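Local coordinates for extracellular solute-binding protein family 1 (Kribbella flavida, PDB 5IXP), which probably captures a solute, perhaps a sugar, outside the cell and hands it to an ABC transporter for import, at residues A[36-41]-A[63-68]; A[18-23]-A[291-296]; A[309-314]-A[320-325]. All coordinates share one frame; numbering follows the deposited sequence.

How the contacts relate
Along the chain, contact 1 is nested inside the long loop that contact 2 closes, and contact 3 follows both. Contacts 1 and 2 both belong to the parallel part of the sheet: contact 2 packs on strands 2-8 and 28-34, while contact 1 sits beyond the ends of 2-8, 28-34 and 58-62. Their centres are about 23 Å apart and they do not touch. Contacts 2 and 3, with centres about 18 Å apart, meet where Thr295 O lies 3.3 Å from Thr313 CG2, and helix 297-307 follows the former in the chain and leads to the latter. Contact 3 lies about 25 Å from contact 1, centre to centre. Together they illustrate how a binding-protein fold secures helices and a short strand around one mixed sheet.

Contact 1. Residues A[36-41]-A[63-68]; sequences ATVDEH and VSWIYK
His41 NE2 is hydrogen-bonded to the carbonyl oxygen of Ala60, which fixes the turn of the ring, and the neighbouring CD2 meets the indole of Trp65. The closest approach of the two rings is 3.5 Å, from His41 CD2 to Trp65 CZ3. Only their rims come together, the planes being 39° apart, so this is an aromatic contact without stacking. Val38 reaches the same benzo end by one branch. Its CG1 stands anti to the backbone N (chi1 -180°) and touches the indole edge near the ring plane, 3.3 Å from Trp65 CZ2. Since the tryptophan is modelled in two conformers, these closest approaches describe one of them. Phe9 meets both aromatic rings and also touches Val38, so the three residues share it as a neighbour. The helix carrying Val38 and His41 is started by Thr37, its N-cap, whose OG1 accepts from Glu40 N at 3.0 Å with an N-H...O angle of 151°. Phe9, Val38 and Trp65 follow the parallel strands 2-8, 28-34 and 58-62, of which 2-8 lies in the middle, so the cluster sits at their C-terminal ends, in a beta-alpha-beta crossover through helix 38-51, consistent with the cleft-facing edge of a periplasmic-binding-protein lobe.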
ATOM      1  N   ALA A  36       7.756   9.031  17.923  1.00 13.27           N
ATOM      2  CA  ALA A  36       7.125  10.278  17.494  1.00 14.33           C
ATOM      3  C   ALA A  36       6.793  10.269  16.009  1.00 15.63           C
ATOM      4  O   ALA A  36       5.818  10.904  15.589  1.00 18.00           O
ATOM      5  CB  ALA A  36       8.030  11.469  17.807  1.00 14.81           C
ATOM      6  N   THR A  37       7.600   9.590  15.198  1.00 16.22           N
ATOM      7  CA  THR A  37       7.394   9.553  13.759  1.00 17.85           C
ATOM      8  C   THR A  37       7.593   8.130  13.265  1.00 18.14           C
ATOM      9  O   THR A  37       8.210   7.293  13.930  1.00 16.28           O
ATOM     10  CB  THR A  37       8.372  10.467  13.005  1.00 17.14           C
ATOM     11  OG1 THR A  37       9.701   9.956  13.168  1.00 17.58           O
ATOM     12  CG2 THR A  37       8.304  11.911  13.523  1.00 20.03           C
ATOM     13  N   VAL A  38       7.097   7.878  12.060  1.00 20.05           N
ATOM     14  CA  VAL A  38       7.311   6.573  11.449  1.00 20.07           C
ATOM     15  C   VAL A  38       8.795   6.345  11.178  1.00 18.44           C
ATOM     16  O   VAL A  38       9.312   5.241  11.377  1.00 17.28           O
ATOM     17  CB  VAL A  38       6.467   6.446  10.173  1.00 24.43           C
ATOM     18  CG1 VAL A  38       6.688   5.109   9.570  1.00 25.79           C
ATOM     19  CG2 VAL A  38       4.995   6.630  10.502  1.00 27.06           C
ATOM     20  N   ASP A  39       9.509   7.386  10.734  1.00 21.97           N
ATOM     21  CA  ASP A  39      10.942   7.229  10.488  1.00 20.43           C
ATOM     22  C   ASP A  39      11.679   6.844  11.765  1.00 19.98           C
ATOM     23  O   ASP A  39      12.634   6.058  11.727  1.00 17.81           O
ATOM     24  CB  ASP A  39      11.539   8.507   9.899  1.00 23.61           C
ATOM     25  CG  ASP A  39      11.105   8.754   8.460  1.00 37.42           C
ATOM     26  OD1 ASP A  39      10.758   7.785   7.744  1.00 39.80           O
ATOM     27  OD2 ASP A  39      11.125   9.928   8.038  1.00 45.36           O
ATOM     28  N   GLU A  40      11.255   7.378  12.915  1.00 16.18           N
ATOM     29  CA  GLU A  40      11.961   6.997  14.128  1.00 15.49           C
ATOM     30  C   GLU A  40      11.576   5.610  14.600  1.00 12.68           C
ATOM     31  O   GLU A  40      12.409   4.916  15.192  1.00 15.05           O
ATOM     32  CB  GLU A  40      11.742   8.020  15.225  1.00 17.89           C
ATOM     33  CG  GLU A  40      12.920   8.976  15.251  1.00 25.13           C
ATOM     34  CD  GLU A  40      12.543  10.290  15.779  1.00 31.12           C
ATOM     35  OE1 GLU A  40      11.325  10.490  15.949  1.00 37.52           O
ATOM     36  OE2 GLU A  40      13.451  11.111  16.025  1.00 30.63           O
ATOM     37  N   HIS A  41      10.339   5.186  14.343  1.00 11.67           N
ATOM     38  CA  HIS A  41       9.977   3.797  14.602  1.00 11.80           C
ATOM     39  C   HIS A  41      10.886   2.849  13.825  1.00 15.72           C
ATOM     40  O   HIS A  41      11.411   1.872  14.378  1.00 14.74           O
ATOM     41  CB  HIS A  41       8.511   3.574  14.237  1.00 10.20           C
ATOM     42  CG  HIS A  41       8.066   2.155  14.390  1.00  9.95           C
ATOM     43  ND1 HIS A  41       7.514   1.668  15.559  1.00 14.26           N
ATOM     44  CD2 HIS A  41       8.101   1.112  13.524  1.00 11.46           C
ATOM     45  CE1 HIS A  41       7.221   0.387  15.401  1.00 13.71           C
ATOM     46  NE2 HIS A  41       7.568   0.025  14.175  1.00 13.66           N
ATOM     47  N   VAL A  63       4.265  -2.791   5.248  1.00 13.03           N
ATOM     48  CA  VAL A  63       4.615  -3.752   4.207  1.00 13.51           C
ATOM     49  C   VAL A  63       5.755  -3.238   3.336  1.00 17.23           C
ATOM     50  O   VAL A  63       6.524  -4.036   2.782  1.00 21.92           O
ATOM     51  CB  VAL A  63       3.382  -4.119   3.355  1.00 14.29           C
ATOM     52  CG1 VAL A  63       2.882  -2.905   2.555  1.00 15.90           C
ATOM     53  CG2 VAL A  63       3.713  -5.310   2.453  1.00 15.72           C
ATOM     54  N   SER A  64       5.916  -1.919   3.215  1.00 15.94           N
ATOM     55  CA  SER A  64       6.981  -1.459   2.328  1.00 21.44           C
ATOM     56  C   SER A  64       8.373  -1.633   2.926  1.00 22.78           C
ATOM     57  O   SER A  64       9.356  -1.527   2.184  1.00 29.41           O
ATOM     58  CB  SER A  64       6.778   0.002   1.929  1.00 27.10           C
ATOM     59  OG  SER A  64       6.949   0.856   3.045  1.00 31.12           O
ATOM     60  N   TRP A  65       8.477  -1.895   4.237  0.77 23.98           N
ATOM     61  CA  TRP A  65       9.758  -2.134   4.903  0.77 23.84           C
ATOM     62  C   TRP A  65      10.104  -3.603   5.038  0.77 23.93           C
ATOM     63  O   TRP A  65      11.276  -3.928   5.254  0.77 23.04           O
ATOM     64  CB  TRP A  65       9.785  -1.590   6.341  0.77 24.72           C
ATOM     65  CG  TRP A  65       9.100  -0.331   6.607  0.77 20.43           C
ATOM     66  CD1 TRP A  65       8.873   0.681   5.736  0.77 16.52           C
ATOM     67  CD2 TRP A  65       8.535   0.071   7.860  0.77 18.78           C
ATOM     68  NE1 TRP A  65       8.188   1.691   6.359  0.77 16.43           N
ATOM     69  CE2 TRP A  65       7.970   1.342   7.668  0.77 19.21           C
ATOM     70  CE3 TRP A  65       8.445  -0.528   9.122  0.77 18.31           C
ATOM     71  CZ2 TRP A  65       7.328   2.029   8.686  0.77 23.03           C
ATOM     72  CZ3 TRP A  65       7.810   0.149  10.132  0.77 16.61           C
ATOM     73  CH2 TRP A  65       7.261   1.424   9.914  0.77 21.47           C
ATOM     74  N   ILE A  66       9.104  -4.486   4.999  1.00 22.66           N
ATOM     75  CA  ILE A  66       9.293  -5.847   5.493  1.00 23.68           C
ATOM     76  C   ILE A  66      10.290  -6.629   4.641  1.00 26.47           C
ATOM     77  O   ILE A  66      10.887  -7.598   5.136  1.00 27.33           O
ATOM     78  CB  ILE A  66       7.934  -6.561   5.622  1.00 24.58           C
ATOM     79  CG1 ILE A  66       8.068  -7.794   6.525  1.00 27.16           C
ATOM     80  CG2 ILE A  66       7.355  -6.911   4.259  1.00 26.23           C
ATOM     81  CD1 ILE A  66       6.738  -8.353   7.013  1.00 30.89           C
ATOM     82  N   TYR A  67      10.528  -6.202   3.393  1.00 26.59           N
ATOM     83  CA  TYR A  67      11.540  -6.852   2.561  1.00 27.56           C
ATOM     84  C   TYR A  67      12.890  -6.878   3.268  1.00 28.23           C
ATOM     85  O   TYR A  67      13.617  -7.874   3.198  1.00 30.12           O
ATOM     86  CB  TYR A  67      11.662  -6.137   1.205  1.00 26.66           C
ATOM     87  CG  TYR A  67      12.372  -4.789   1.265  1.00 30.55           C
ATOM     88  CD1 TYR A  67      11.660  -3.615   1.469  1.00 32.58           C
ATOM     89  CD2 TYR A  67      13.756  -4.695   1.128  1.00 32.81           C
ATOM     90  CE1 TYR A  67      12.298  -2.387   1.540  1.00 33.42           C
ATOM     91  CE2 TYR A  67      14.408  -3.469   1.205  1.00 33.43           C
ATOM     92  CZ  TYR A  67      13.671  -2.318   1.411  1.00 36.06           C
ATOM     93  OH  TYR A  67      14.303  -1.090   1.483  1.00 38.96           O
ATOM     94  N   LYS A  68      13.234  -5.787   3.957  1.00 26.09           N
ATOM     95  CA  LYS A  68      14.525  -5.693   4.628  1.00 29.49           C
ATOM     96  C   LYS A  68      14.624  -6.686   5.778  1.00 30.41           C
ATOM     97  O   LYS A  68      15.716  -7.171   6.090  1.00 36.92           O
ATOM     98  CB  LYS A  68      14.739  -4.259   5.117  1.00 31.73           C
ATOM     99  CG  LYS A  68      16.031  -4.028   5.884  1.00 38.50           C
ATOM    100  CD  LYS A  68      16.447  -2.561   5.850  1.00 44.83           C
ATOM    101  CE  LYS A  68      17.544  -2.271   6.877  1.00 49.99           C
ATOM    102  NZ  LYS A  68      17.888  -0.818   6.959  1.00 50.66           N
TER

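Contact 2. Residues A[18-23]-A[291-296]; sequences YREYEA and AAWLTA
Tyr21 lays its CD1 over one face of the Trp293 indole, 3.4 Å above the ring plane and displaced toward the rim. This is the tight part of the contact: Tyr21 CD1 is 3.5 Å from Trp293 CE3, while Tyr21 CB reaches Trp293 CZ3 at 3.9 Å. The ring planes are 54° apart, so the pair is oblique, neither stacked nor edge-to-face. With CG anti to the backbone N (chi1 -179°), Trp293 extends toward helix 15-24, and the two side chains run antiparallel, each passing alongside the other. His25 stacks on the Tyr21 ring. Tyr18 and Leu294 meet more loosely, Tyr18 CE1 and Leu294 CD2 being 4.2 Å apart, in the interior beside strand 2-8. At the more open margin Glu20, modelled in two conformers, brings OE1 near the plane of the indole at its edge, 3.8 Å from Trp293 CH2. An alanine in place of Trp293 is likely to leave a gap beneath Tyr21 CD1 and strip the apolar cover from Glu20. Helix 15-24 is thus held to helix 284-294 by dispersion between apolar surfaces; in the modelled conformer the carboxylate, whose charge is met by Lys302 in a salt bridge, may be slightly favoured by the indole edge.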
ATOM      1  N   TYR A  18      -6.428  -3.424  23.735  1.00 13.70           N
ATOM      2  CA  TYR A  18      -5.530  -3.789  24.826  1.00 11.03           C
ATOM      3  C   TYR A  18      -6.305  -3.978  26.120  1.00 15.42           C
ATOM      4  O   TYR A  18      -6.030  -4.909  26.886  1.00 15.01           O
ATOM      5  CB  TYR A  18      -4.455  -2.722  25.032  1.00 10.42           C
ATOM      6  CG  TYR A  18      -3.582  -2.419  23.833  1.00 12.13           C
ATOM      7  CD1 TYR A  18      -3.163  -3.428  22.968  1.00 11.00           C
ATOM      8  CD2 TYR A  18      -3.152  -1.113  23.586  1.00 11.86           C
ATOM      9  CE1 TYR A  18      -2.337  -3.143  21.874  1.00  9.84           C
ATOM     10  CE2 TYR A  18      -2.324  -0.818  22.495  1.00 12.99           C
ATOM     11  CZ  TYR A  18      -1.924  -1.837  21.648  1.00 12.87           C
ATOM     12  OH  TYR A  18      -1.112  -1.548  20.569  1.00 13.33           O
ATOM     13  N   ARG A  19      -7.272  -3.090  26.387  0.58 12.52           N
ATOM     14  CA  ARG A  19      -8.095  -3.220  27.587  0.58 15.04           C
ATOM     15  C   ARG A  19      -8.894  -4.514  27.561  0.58 16.81           C
ATOM     16  O   ARG A  19      -8.997  -5.214  28.578  0.58 15.64           O
ATOM     17  CB  ARG A  19      -9.040  -2.025  27.718  0.58 15.11           C
ATOM     18  CG  ARG A  19      -8.338  -0.692  27.847  0.58 19.86           C
ATOM     19  CD  ARG A  19      -9.305   0.471  28.042  0.58 23.81           C
ATOM     20  NE  ARG A  19      -8.602   1.747  27.956  0.58 28.29           N
ATOM     21  CZ  ARG A  19      -8.669   2.575  26.919  0.58 31.15           C
ATOM     22  NH1 ARG A  19      -9.438   2.283  25.874  0.58 29.03           N
ATOM     23  NH2 ARG A  19      -7.977   3.706  26.934  0.58 33.73           N
ATOM     24  N   GLU A  20      -9.471  -4.841  26.403  0.58 16.31           N
ATOM     25  CA  GLU A  20     -10.237  -6.074  26.266  0.58 14.75           C
ATOM     26  C   GLU A  20      -9.366  -7.294  26.525  0.58 15.30           C
ATOM     27  O   GLU A  20      -9.763  -8.217  27.245  0.58 16.69           O
ATOM     28  CB  GLU A  20     -10.858  -6.146  24.870  0.58 15.85           C
ATOM     29  CG  GLU A  20     -11.910  -5.095  24.616  0.58 18.73           C
ATOM     30  CD  GLU A  20     -12.428  -5.116  23.193  0.58 21.48           C
ATOM     31  OE1 GLU A  20     -11.785  -5.740  22.327  0.58 24.47           O
ATOM     32  OE2 GLU A  20     -13.482  -4.507  22.946  0.58 26.17           O
ATOM     33  N   TYR A  21      -8.168  -7.317  25.942  1.00 12.99           N
ATOM     34  CA  TYR A  21      -7.297  -8.476  26.106  1.00 11.95           C
ATOM     35  C   TYR A  21      -6.901  -8.673  27.565  1.00 10.77           C
ATOM     36  O   TYR A  21      -6.902  -9.804  28.068  1.00 14.88           O
ATOM     37  CB  TYR A  21      -6.054  -8.315  25.235  1.00 11.70           C
ATOM     38  CG  TYR A  21      -5.267  -9.584  25.041  1.00 12.32           C
ATOM     39  CD1 TYR A  21      -5.638 -10.504  24.062  1.00 13.11           C
ATOM     40  CD2 TYR A  21      -4.151  -9.866  25.827  1.00 12.36           C
ATOM     41  CE1 TYR A  21      -4.922 -11.669  23.864  1.00 14.12           C
ATOM     42  CE2 TYR A  21      -3.418 -11.029  25.631  1.00 14.65           C
ATOM     43  CZ  TYR A  21      -3.815 -11.925  24.648  1.00 14.38           C
ATOM     44  OH  TYR A  21      -3.106 -13.075  24.438  1.00 15.48           O
ATOM     45  N   GLU A  22      -6.561  -7.583  28.257  1.00 11.69           N
ATOM     46  CA  GLU A  22      -6.195  -7.699  29.667  1.00 14.02           C
ATOM     47  C   GLU A  22      -7.370  -8.177  30.509  1.00 17.49           C
ATOM     48  O   GLU A  22      -7.178  -8.908  31.492  1.00 15.94           O
ATOM     49  CB  GLU A  22      -5.683  -6.362  30.197  1.00 13.48           C
ATOM     50  CG  GLU A  22      -4.272  -5.990  29.710  1.00 13.86           C
ATOM     51  CD  GLU A  22      -3.729  -4.797  30.467  1.00 17.07           C
ATOM     52  OE1 GLU A  22      -4.508  -4.240  31.265  1.00 23.83           O
ATOM     53  OE2 GLU A  22      -2.555  -4.417  30.279  1.00 16.25           O
ATOM     54  N   ALA A  23      -8.587  -7.773  30.152  1.00 15.85           N
ATOM     55  CA  ALA A  23      -9.753  -8.257  30.887  1.00 18.36           C
ATOM     56  C   ALA A  23      -9.920  -9.759  30.712  1.00 18.68           C
ATOM     57  O   ALA A  23     -10.322 -10.468  31.648  1.00 18.20           O
ATOM     58  CB  ALA A  23     -11.009  -7.514  30.431  1.00 17.95           C
ATOM     59  N   ALA A 291      -0.491 -11.065  19.286  1.00 11.81           N
ATOM     60  CA  ALA A 291      -0.460 -10.588  17.905  1.00  9.64           C
ATOM     61  C   ALA A 291      -1.524 -11.283  17.063  1.00 11.54           C
ATOM     62  O   ALA A 291      -2.183 -10.648  16.225  1.00 11.62           O
ATOM     63  CB  ALA A 291       0.922 -10.805  17.297  1.00 10.49           C
ATOM     64  N   ALA A 292      -1.712 -12.588  17.277  1.00 13.00           N
ATOM     65  CA  ALA A 292      -2.752 -13.302  16.545  1.00 13.25           C
ATOM     66  C   ALA A 292      -4.136 -12.779  16.915  1.00 14.46           C
ATOM     67  O   ALA A 292      -5.013 -12.647  16.053  1.00 14.53           O
ATOM     68  CB  ALA A 292      -2.649 -14.805  16.816  1.00 13.15           C
ATOM     69  N   TRP A 293      -4.352 -12.468  18.195  1.00 12.39           N
ATOM     70  CA  TRP A 293      -5.661 -11.966  18.595  1.00 12.55           C
ATOM     71  C   TRP A 293      -5.914 -10.569  18.028  1.00 13.58           C
ATOM     72  O   TRP A 293      -7.015 -10.276  17.538  1.00 14.28           O
ATOM     73  CB  TRP A 293      -5.777 -11.967  20.120  1.00 12.06           C
ATOM     74  CG  TRP A 293      -7.110 -11.478  20.600  1.00 13.69           C
ATOM     75  CD1 TRP A 293      -8.258 -12.211  20.716  1.00 15.88           C
ATOM     76  CD2 TRP A 293      -7.436 -10.151  21.023  1.00 12.32           C
ATOM     77  NE1 TRP A 293      -9.279 -11.422  21.188  1.00 15.66           N
ATOM     78  CE2 TRP A 293      -8.800 -10.150  21.383  1.00 14.21           C
ATOM     79  CE3 TRP A 293      -6.706  -8.962  21.136  1.00 12.15           C
ATOM     80  CZ2 TRP A 293      -9.451  -9.008  21.841  1.00 14.97           C
ATOM     81  CZ3 TRP A 293      -7.350  -7.831  21.607  1.00 13.81           C
ATOM     82  CH2 TRP A 293      -8.712  -7.863  21.955  1.00 14.53           C
ATOM     83  N   LEU A 294      -4.907  -9.695  18.083  1.00 10.48           N
ATOM     84  CA  LEU A 294      -5.075  -8.346  17.555  1.00 10.89           C
ATOM     85  C   LEU A 294      -5.389  -8.352  16.063  1.00 12.03           C
ATOM     86  O   LEU A 294      -5.989  -7.397  15.559  1.00 12.75           O
ATOM     87  CB  LEU A 294      -3.810  -7.510  17.815  1.00 11.76           C
ATOM     88  CG  LEU A 294      -3.549  -7.085  19.269  1.00 10.14           C
ATOM     89  CD1 LEU A 294      -2.112  -6.578  19.402  1.00  9.23           C
ATOM     90  CD2 LEU A 294      -4.545  -6.011  19.744  1.00 12.12           C
ATOM     91  N   THR A 295      -4.968  -9.388  15.336  1.00 10.46           N
ATOM     92  CA  THR A 295      -5.190  -9.445  13.894  1.00 12.02           C
ATOM     93  C   THR A 295      -6.317 -10.398  13.504  1.00 11.92           C
ATOM     94  O   THR A 295      -6.526 -10.630  12.307  1.00 15.00           O
ATOM     95  CB  THR A 295      -3.897  -9.833  13.166  1.00 12.06           C
ATOM     96  OG1 THR A 295      -3.425 -11.103  13.651  1.00 10.67           O
ATOM     97  CG2 THR A 295      -2.826  -8.758  13.394  1.00 13.19           C
ATOM     98  N   ALA A 296      -7.053 -10.936  14.482  1.00 12.69           N
ATOM     99  CA  ALA A 296      -8.195 -11.795  14.200  1.00 13.38           C
ATOM    100  C   ALA A 296      -9.345 -10.986  13.589  1.00 15.93           C
ATOM    101  O   ALA A 296      -9.442  -9.770  13.791  1.00 15.00           O
ATOM    102  CB  ALA A 296      -8.661 -12.496  15.481  1.00 10.25           C
TER

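Contact 3. Residues A[309-314]-A[320-325]; sequences SFPSTV and EQVTAQ
Val322 spreads its two methyls over Phe310 and Pro311, one branch to each. CG1, anti to the backbone N of the valine (chi1 172°), comes 4.1 Å from Phe310 CE1, approaching the ring obliquely. The other methyl faces the proline, with Val322 CG2 4.4 Å from Pro311 CG. The first is ordinary van der Waals contact and the second a little looser; the surface they bury is small, although all three residues are buried. The next shell packs round the rings. Pro311 CD sits 3.7 Å above one face of the Phe310 ring, toward its rim, so that the proline packs against the phenylalanine as well as against the valine. Tyr317, in the loop between the two segments, meets the Phe310 ring and bonds through its hydroxyl to the carbonyl oxygen of Pro311. Val340 of helix 335-344 touches both Phe310 and Val322. A formic acid molecule, probably from the crystallisation liquor, lies about 4 Å from the Phe310 side chain. Further out, backbone bonding between Phe310 and Ile113 sets the short strand 310-311 antiparallel beside strand 108-121. The hydrogen bond from Ala324 N to Glu320 O, at 3.0 Å, belongs to the short helix that presents Val322. A brief strand added to a long one, with a one-turn helix folded back over it, is consistent with the strand-rich connecting region between the lobes of binding proteins.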
ATOM      1  N   SER A 309      -9.413   1.497   9.135  1.00 15.77           N
ATOM      2  CA  SER A 309      -8.448   0.640   8.460  1.00 17.34           C
ATOM      3  C   SER A 309      -9.129  -0.569   7.830  1.00 14.24           C
ATOM      4  O   SER A 309      -9.962  -1.229   8.456  1.00 16.77           O
ATOM      5  CB  SER A 309      -7.397   0.173   9.455  1.00 20.61           C
ATOM      6  OG  SER A 309      -6.823   1.283  10.114  1.00 26.30           O
ATOM      7  N   PHE A 310      -8.746  -0.882   6.589  1.00 12.64           N
ATOM      8  CA  PHE A 310      -9.487  -1.926   5.876  1.00 13.55           C
ATOM      9  C   PHE A 310      -8.939  -3.310   6.235  1.00 12.56           C
ATOM     10  O   PHE A 310      -7.722  -3.530   6.150  1.00 12.23           O
ATOM     11  CB  PHE A 310      -9.430  -1.713   4.364  1.00 12.51           C
ATOM     12  CG  PHE A 310     -10.456  -2.509   3.633  1.00 13.40           C
ATOM     13  CD1 PHE A 310     -11.766  -2.064   3.567  1.00 14.79           C
ATOM     14  CD2 PHE A 310     -10.135  -3.739   3.078  1.00 13.20           C
ATOM     15  CE1 PHE A 310     -12.748  -2.816   2.913  1.00 17.23           C
ATOM     16  CE2 PHE A 310     -11.108  -4.498   2.416  1.00 13.61           C
ATOM     17  CZ  PHE A 310     -12.416  -4.035   2.344  1.00 17.43           C
ATOM     18  N   PRO A 311      -9.793  -4.254   6.641  1.00 12.63           N
ATOM     19  CA  PRO A 311      -9.294  -5.553   7.123  1.00 13.72           C
ATOM     20  C   PRO A 311      -8.605  -6.358   6.032  1.00 12.56           C
ATOM     21  O   PRO A 311      -8.934  -6.258   4.849  1.00 14.19           O
ATOM     22  CB  PRO A 311     -10.564  -6.274   7.594  1.00 13.99           C
ATOM     23  CG  PRO A 311     -11.523  -5.176   7.922  1.00 13.48           C
ATOM     24  CD  PRO A 311     -11.239  -4.104   6.873  1.00 11.42           C
ATOM     25  N   SER A 312      -7.641  -7.176   6.449  1.00 11.69           N
ATOM     26  CA  SER A 312      -7.021  -8.142   5.552  1.00 12.71           C
ATOM     27  C   SER A 312      -7.507  -9.563   5.806  1.00 13.87           C
ATOM     28  O   SER A 312      -7.009 -10.498   5.173  1.00 14.34           O
ATOM     29  CB  SER A 312      -5.493  -8.078   5.664  1.00 12.50           C
ATOM     30  OG  SER A 312      -5.026  -8.469   6.951  1.00 12.41           O
ATOM     31  N   THR A 313      -8.469  -9.741   6.709  1.00 13.82           N
ATOM     32  CA  THR A 313      -8.975 -11.056   7.082  1.00 14.17           C
ATOM     33  C   THR A 313     -10.284 -11.318   6.345  1.00 15.64           C
ATOM     34  O   THR A 313     -11.230 -10.524   6.448  1.00 17.84           O
ATOM     35  CB  THR A 313      -9.195 -11.133   8.596  1.00 16.63           C
ATOM     36  OG1 THR A 313      -9.961  -9.993   9.021  1.00 18.41           O
ATOM     37  CG2 THR A 313      -7.855 -11.144   9.344  1.00 18.65           C
ATOM     38  N   VAL A 314     -10.348 -12.436   5.617  1.00 14.52           N
ATOM     39  CA  VAL A 314     -11.462 -12.614   4.680  1.00 17.32           C
ATOM     40  C   VAL A 314     -12.801 -12.736   5.401  1.00 17.80           C
ATOM     41  O   VAL A 314     -13.845 -12.366   4.842  1.00 19.19           O
ATOM     42  CB  VAL A 314     -11.214 -13.822   3.759  1.00 17.72           C
ATOM     43  CG1 VAL A 314     -10.000 -13.574   2.869  1.00 19.40           C
ATOM     44  CG2 VAL A 314     -11.049 -15.103   4.575  1.00 19.10           C
ATOM     45  N   GLU A 320     -21.669  -7.199   7.790  1.00 24.58           N
ATOM     46  CA  GLU A 320     -22.371  -6.016   7.310  1.00 24.30           C
ATOM     47  C   GLU A 320     -21.703  -4.734   7.781  1.00 25.91           C
ATOM     48  O   GLU A 320     -21.870  -3.695   7.138  1.00 26.29           O
ATOM     49  CB  GLU A 320     -23.839  -6.044   7.753  1.00 28.40           C
ATOM     50  N   GLN A 321     -20.964  -4.766   8.897  0.52 26.75           N
ATOM     51  CA  GLN A 321     -20.219  -3.575   9.301  0.52 26.29           C
ATOM     52  C   GLN A 321     -19.316  -3.101   8.171  0.52 25.19           C
ATOM     53  O   GLN A 321     -19.189  -1.896   7.921  0.52 25.05           O
ATOM     54  CB  GLN A 321     -19.401  -3.856  10.564  0.52 30.07           C
ATOM     55  CG  GLN A 321     -20.239  -4.031  11.827  0.52 31.29           C
ATOM     56  CD  GLN A 321     -21.014  -2.778  12.189  0.52 33.47           C
ATOM     57  OE1 GLN A 321     -20.552  -1.660  11.962  0.52 35.11           O
ATOM     58  NE2 GLN A 321     -22.206  -2.961  12.743  0.52 36.51           N
ATOM     59  N   VAL A 322     -18.714  -4.041   7.445  1.00 23.44           N
ATOM     60  CA  VAL A 322     -17.845  -3.659   6.334  1.00 23.44           C
ATOM     61  C   VAL A 322     -18.657  -3.402   5.071  1.00 23.31           C
ATOM     62  O   VAL A 322     -18.560  -2.334   4.462  1.00 25.58           O
ATOM     63  CB  VAL A 322     -16.767  -4.735   6.096  1.00 21.91           C
ATOM     64  CG1 VAL A 322     -15.996  -4.437   4.815  1.00 23.26           C
ATOM     65  CG2 VAL A 322     -15.831  -4.823   7.283  1.00 24.38           C
ATOM     66  N   THR A 323     -19.488  -4.366   4.667  1.00 22.04           N
ATOM     67  CA  THR A 323     -20.067  -4.303   3.330  1.00 24.82           C
ATOM     68  C   THR A 323     -21.132  -3.226   3.193  1.00 26.48           C
ATOM     69  O   THR A 323     -21.467  -2.848   2.066  1.00 28.81           O
ATOM     70  CB  THR A 323     -20.661  -5.652   2.935  1.00 28.78           C
ATOM     71  OG1 THR A 323     -21.653  -6.034   3.890  1.00 28.08           O
ATOM     72  CG2 THR A 323     -19.573  -6.719   2.866  1.00 30.51           C
ATOM     73  N   ALA A 324     -21.677  -2.724   4.293  1.00 23.76           N
ATOM     74  CA  ALA A 324     -22.678  -1.670   4.209  1.00 21.98           C
ATOM     75  C   ALA A 324     -22.068  -0.277   4.146  1.00 23.16           C
ATOM     76  O   ALA A 324     -22.810   0.704   4.023  1.00 25.36           O
ATOM     77  CB  ALA A 324     -23.640  -1.752   5.401  1.00 24.34           C
ATOM     78  N   GLN A 325     -20.747  -0.164   4.229  1.00 24.05           N
ATOM     79  CA  GLN A 325     -20.113   1.143   4.336  1.00 22.04           C
ATOM     80  C   GLN A 325     -20.309   1.937   3.052  1.00 20.20           C
ATOM     81  O   GLN A 325     -20.091   1.424   1.951  1.00 22.71           O
ATOM     82  CB  GLN A 325     -18.622   0.990   4.642  1.00 22.26           C
ATOM     83  CG  GLN A 325     -17.941   2.302   4.984  1.00 25.96           C
ATOM     84  CD  GLN A 325     -16.430   2.226   4.874  1.00 31.43           C
ATOM     85  OE1 GLN A 325     -15.889   1.401   4.131  1.00 34.79           O
ATOM     86  NE2 GLN A 325     -15.734   3.081   5.626  1.00 32.27           N
TER